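Long-range contacts in CCMAN5 (Cellulosimicrobium cellulans, PDB 2XSG), which is a bacterial family 92 glycoside hydrolase with alpha-mannosidase activity, probably trimming mannose residues from glycans in a calcium-dependent manner: residues V293-S298 with D695-T700; V671-G676 with S691-S696. One frame throughout, in Å; residues are numbered along the deposited sequence.

In the fold
From the N terminus, strand 293-296 comes first, just after helix 275-290, and is followed by its partner almost four hundred residues later, an interval largely helical where regular. Helix 665-675 arrives late in that interval; its last turn meets the 691-696 loop in interaction 2, a short closure of 14 intervening residues containing strands 677-678 and 686-689. The same loop then runs into strand 696-700, which closes the long loop of interaction 1. Interaction 2 therefore lies within the span that interaction 1 closes, overlapping it only at the shared D695 and S696; their centres lie about 9 Å apart. F694 joins them, touching A297 and I295, so a helix of the catalytic region is tied to the edge of a six-stranded mixed sheet.

Interaction 1. Residues V293-S298 with D695-T700; sequences VAIDAS and DSTTIT
Four backbone hydrogen bonds join strands 293-296 and 696-700, whose axes run antiparallel at 165°. A294 and T698 form one hydrogen-bonded pair, with A294 N to T698 O at 2.9 Å and a reciprocal bond of equal length from T698 N to A294 O. D296 and S696 form the next, the bond from D296 N to S696 O being nearly straight at 175°. On the face carrying V293, I295, T697 and I699, V293 CG1, anti to its backbone N, crosses obliquely to T697 CG2 at 3.7 Å, while I295 CG1 lies alongside T697 OG1 at 3.6 Å. On the other face a water donates to A294 O and bonds S696 OG and T698 OG1, knitting both strands. Beyond the strand end, S298 N donates to D695 OD1 at 3.0 Å, reaching the carboxylate from above its plane, and a second water bridges D695 OD2 and S298 OG. An alanine in place of D695 would probably loosen this end of the pairing, since both the bond from S298 N and the water bridge would lose their acceptor. Helix 306-318 backs the apolar face through F311 and Y312, and strand 706-712 flanks 696-700 on its far side. D695 and S696 both face D296, a classic beta bulge at the end of an antiparallel edge pairing in a mixed sheet.

Interaction 2. Residues V671-G676 with S691-S696; sequences VAAAVG and SPFFDS
The F693 ring lies flat over the last turn of helix 665-675, with A674 CA 3.4 Å from the ring centroid and only 7° off the normal, a CH-pi contact over the face. The methyl of A674 spreads across the same face toward one side, its CB 3.5 Å from F693 CD2, whereas A673 meets the far tip of the ring, CB to CZ at 3.7 Å. F693 CG is anti to its carbonyl carbon (chi1 -58°), which sets the ring over the helix while S691 O lies in plane at its edge. F694 approaches the same methyl from another direction, CE2 reaching A674 CB at 3.9 Å, and F693 CB sits over the centre of the F694 ring. Next to the ring contact, F693 N donates to A674 O along a lone pair, 3.1 Å long and 167° at the hydrogen. P692 CB packs on V675 O at 3.6 Å. G676, with positive phi, is the C-prime residue of a Schellman motif that ends the helix. Y615 and T616 of helix 604-616 also touch F693. Chemically, the contact joins apolar burial to satisfied polar backbone: A674 O takes F693 N and a water that also accepts from F694 N, and another water links A673 O to S691 N, so carbonyls at the helix end gain partners from the loop.

Interaction 1. Residues V293-S298 with D695-T700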
loop_
_atom_site.group_PDB
_atom_site.type_symbol
_atom_site.label_atom_id
_atom_site.label_comp_id
_atom_site.label_asym_id
_atom_site.label_seq_id
_atom_site.Cartn_x
_atom_site.Cartn_y
_atom_site.Cartn_z
ATOM N N VAL A 293 -7.886 -4.999 16.385
ATOM C CA VAL A 293 -9.124 -4.215 16.321
ATOM C C VAL A 293 -10.368 -5.099 16.431
ATOM O O VAL A 293 -10.610 -5.979 15.584
ATOM C CB VAL A 293 -9.222 -3.373 15.043
ATOM C CG1 VAL A 293 -10.379 -2.371 15.171
ATOM C CG2 VAL A 293 -7.920 -2.644 14.795
ATOM N N ALA A 294 -11.143 -4.872 17.487
ATOM C CA ALA A 294 -12.377 -5.617 17.721
ATOM C C ALA A 294 -13.575 -4.712 17.555
ATOM O O ALA A 294 -13.671 -3.652 18.177
ATOM C CB ALA A 294 -12.380 -6.262 19.105
ATOM N N ILE A 295 -14.505 -5.151 16.718
ATOM C CA ILE A 295 -15.642 -4.330 16.334
ATOM C C ILE A 295 -16.999 -4.935 16.742
ATOM O O ILE A 295 -17.242 -6.134 16.630
ATOM C CB ILE A 295 -15.576 -4.037 14.828
ATOM C CG1 ILE A 295 -14.544 -2.954 14.578
ATOM C CG2 ILE A 295 -16.925 -3.612 14.273
ATOM C CD1 ILE A 295 -14.153 -2.877 13.193
ATOM N N ASP A 296 -17.872 -4.056 17.217
ATOM C CA ASP A 296 -19.244 -4.384 17.517
ATOM C C ASP A 296 -20.053 -3.478 16.587
ATOM O O ASP A 296 -20.070 -2.260 16.757
ATOM C CB ASP A 296 -19.509 -4.103 19.013
ATOM C CG ASP A 296 -20.994 -4.136 19.385
ATOM O OD1 ASP A 296 -21.847 -4.479 18.537
ATOM O OD2 ASP A 296 -21.316 -3.803 20.548
ATOM N N ALA A 297 -20.681 -4.071 15.576
ATOM C CA ALA A 297 -21.432 -3.312 14.565
ATOM C C ALA A 297 -22.897 -3.757 14.522
ATOM O O ALA A 297 -23.192 -4.854 14.079
ATOM C CB ALA A 297 -20.792 -3.480 13.203
ATOM N N SER A 298 -23.801 -2.891 14.981
ATOM C CA SER A 298 -25.240 -3.186 15.009
ATOM C C SER A 298 -25.815 -3.330 13.610
ATOM O O SER A 298 -25.231 -2.858 12.631
ATOM C CB SER A 298 -26.006 -2.054 15.716
ATOM O OG SER A 298 -25.880 -0.826 14.981
ATOM N N ASP A 695 -20.645 0.855 16.419
ATOM C CA ASP A 695 -21.126 1.090 17.781
ATOM C C ASP A 695 -19.979 1.106 18.785
ATOM O O ASP A 695 -19.947 1.952 19.667
ATOM C CB ASP A 695 -22.167 0.037 18.181
ATOM C CG ASP A 695 -23.360 0.045 17.268
ATOM O OD1 ASP A 695 -23.151 -0.135 16.050
ATOM O OD2 ASP A 695 -24.497 0.246 17.764
ATOM N N SER A 696 -19.052 0.164 18.641
ATOM C CA SER A 696 -17.841 0.127 19.447
ATOM C C SER A 696 -16.678 -0.370 18.582
ATOM O O SER A 696 -16.840 -1.322 17.804
ATOM C CB SER A 696 -18.031 -0.795 20.664
ATOM O OG SER A 696 -16.844 -0.860 21.451
ATOM N N THR A 697 -15.527 0.291 18.705
ATOM C CA THR A 697 -14.281 -0.160 18.076
ATOM C C THR A 697 -13.148 -0.113 19.124
ATOM O O THR A 697 -12.904 0.943 19.710
ATOM C CB THR A 697 -13.964 0.673 16.825
ATOM O OG1 THR A 697 -14.942 0.387 15.807
ATOM C CG2 THR A 697 -12.568 0.382 16.302
ATOM N N THR A 698 -12.511 -1.261 19.382
ATOM C CA THR A 698 -11.475 -1.402 20.425
ATOM C C THR A 698 -10.131 -1.799 19.812
ATOM O O THR A 698 -10.010 -2.847 19.166
ATOM C CB THR A 698 -11.879 -2.466 21.507
ATOM O OG1 THR A 698 -13.127 -2.097 22.113
ATOM C CG2 THR A 698 -10.823 -2.598 22.593
ATOM N N ILE A 699 -9.126 -0.962 20.027
ATOM C CA ILE A 699 -7.762 -1.288 19.639
ATOM C C ILE A 699 -7.005 -1.731 20.883
ATOM O O ILE A 699 -6.818 -0.937 21.809
ATOM C CB ILE A 699 -7.034 -0.097 18.960
ATOM C CG1 ILE A 699 -7.855 0.433 17.768
ATOM C CG2 ILE A 699 -5.606 -0.528 18.531
ATOM C CD1 ILE A 699 -7.348 1.828 17.198
ATOM N N THR A 700 -6.599 -3.005 20.904
ATOM C CA THR A 700 -5.860 -3.595 22.029
ATOM C C THR A 700 -4.362 -3.586 21.738
ATOM O O THR A 700 -3.924 -4.106 20.712
ATOM C CB THR A 700 -6.343 -5.029 22.313
ATOM O OG1 THR A 700 -7.778 -5.027 22.454
ATOM C CG2 THR A 700 -5.690 -5.601 23.570
HETATM O O HOH W 1 -15.199 -2.934 20.363
HETATM O O HOH W 2 -26.352 1.744 16.545
#

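Interaction 2. Residues V671-G676 with S691-S696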
loop_
_atom_site.group_PDB
_atom_site.type_symbol
_atom_site.label_atom_id
_atom_site.label_comp_id
_atom_site.label_asym_id
_atom_site.label_seq_id
_atom_site.Cartn_x
_atom_site.Cartn_y
_atom_site.Cartn_z
ATOM N N VAL A 671 -9.723 2.014 6.953
ATOM C CA VAL A 671 -9.627 1.687 8.372
ATOM C C VAL A 671 -9.709 2.961 9.225
ATOM O O VAL A 671 -10.445 3.004 10.208
ATOM C CB VAL A 671 -8.336 0.929 8.663
ATOM C CG1 VAL A 671 -8.028 0.920 10.189
ATOM C CG2 VAL A 671 -8.441 -0.497 8.116
ATOM N N ALA A 672 -8.939 3.983 8.846
ATOM C CA ALA A 672 -8.888 5.246 9.596
ATOM C C ALA A 672 -10.263 5.924 9.665
ATOM O O ALA A 672 -10.677 6.428 10.730
ATOM C CB ALA A 672 -7.858 6.188 8.966
ATOM N N ALA A 673 -10.966 5.932 8.533
ATOM C CA ALA A 673 -12.311 6.502 8.476
ATOM C C ALA A 673 -13.253 5.739 9.410
ATOM O O ALA A 673 -14.045 6.360 10.130
ATOM C CB ALA A 673 -12.835 6.488 7.055
ATOM N N ALA A 674 -13.120 4.405 9.420
ATOM C CA ALA A 674 -13.970 3.515 10.234
ATOM C C ALA A 674 -13.759 3.746 11.715
ATOM O O ALA A 674 -14.734 3.812 12.470
ATOM C CB ALA A 674 -13.731 2.056 9.899
ATOM N N VAL A 675 -12.496 3.858 12.126
ATOM C CA VAL A 675 -12.168 4.228 13.511
ATOM C C VAL A 675 -12.662 5.656 13.782
ATOM O O VAL A 675 -13.220 5.945 14.854
ATOM C CB VAL A 675 -10.652 4.111 13.784
ATOM C CG1 VAL A 675 -10.265 4.674 15.184
ATOM C CG2 VAL A 675 -10.211 2.664 13.653
ATOM N N GLY A 676 -12.458 6.533 12.795
ATOM C CA GLY A 676 -12.904 7.901 12.882
ATOM C C GLY A 676 -11.810 8.897 13.205
ATOM O O GLY A 676 -12.116 10.036 13.585
ATOM N N SER A 691 -16.331 10.429 11.267
ATOM C CA SER A 691 -17.604 9.801 11.598
ATOM C C SER A 691 -17.399 8.308 11.858
ATOM O O SER A 691 -17.527 7.496 10.933
ATOM C CB SER A 691 -18.608 10.033 10.460
ATOM O OG SER A 691 -19.865 9.421 10.728
ATOM N N PRO A 692 -17.064 7.932 13.114
ATOM C CA PRO A 692 -16.846 6.511 13.416
ATOM C C PRO A 692 -18.016 5.654 12.935
ATOM O O PRO A 692 -19.174 6.005 13.192
ATOM C CB PRO A 692 -16.745 6.452 14.952
ATOM C CG PRO A 692 -16.639 7.849 15.436
ATOM C CD PRO A 692 -16.892 8.809 14.291
ATOM N N PHE A 693 -17.713 4.545 12.255
ATOM C CA PHE A 693 -18.742 3.709 11.615
ATOM C C PHE A 693 -19.492 2.811 12.577
ATOM O O PHE A 693 -20.645 2.496 12.330
ATOM C CB PHE A 693 -18.160 2.758 10.552
ATOM C CG PHE A 693 -17.405 3.420 9.433
ATOM C CD1 PHE A 693 -17.316 4.806 9.317
ATOM C CD2 PHE A 693 -16.823 2.622 8.451
ATOM C CE1 PHE A 693 -16.622 5.377 8.273
ATOM C CE2 PHE A 693 -16.117 3.183 7.405
ATOM C CZ PHE A 693 -16.019 4.566 7.309
ATOM N N PHE A 694 -18.820 2.357 13.631
ATOM C CA PHE A 694 -19.325 1.235 14.429
ATOM C C PHE A 694 -19.715 1.618 15.851
ATOM O O PHE A 694 -19.185 2.581 16.416
ATOM C CB PHE A 694 -18.302 0.096 14.441
ATOM C CG PHE A 694 -17.887 -0.359 13.059
ATOM C CD1 PHE A 694 -18.808 -0.913 12.187
ATOM C CD2 PHE A 694 -16.579 -0.229 12.632
ATOM C CE1 PHE A 694 -18.421 -1.332 10.905
ATOM C CE2 PHE A 694 -16.186 -0.642 11.355
ATOM C CZ PHE A 694 -17.103 -1.199 10.501
ATOM N N ASP A 695 -20.645 0.855 16.419
ATOM C CA ASP A 695 -21.126 1.090 17.781
ATOM C C ASP A 695 -19.979 1.106 18.785
ATOM O O ASP A 695 -19.947 1.952 19.667
ATOM C CB ASP A 695 -22.167 0.037 18.181
ATOM C CG ASP A 695 -23.360 0.045 17.268
ATOM O OD1 ASP A 695 -23.151 -0.135 16.050
ATOM O OD2 ASP A 695 -24.497 0.246 17.764
ATOM N N SER A 696 -19.052 0.164 18.641
ATOM C CA SER A 696 -17.841 0.127 19.447
ATOM C C SER A 696 -16.678 -0.370 18.582
ATOM O O SER A 696 -16.840 -1.322 17.804
ATOM C CB SER A 696 -18.031 -0.795 20.664
ATOM O OG SER A 696 -16.844 -0.860 21.451
HETATM O O HOH W 3 -14.191 9.014 9.762
HETATM O O HOH W 4 -15.897 2.730 14.836
#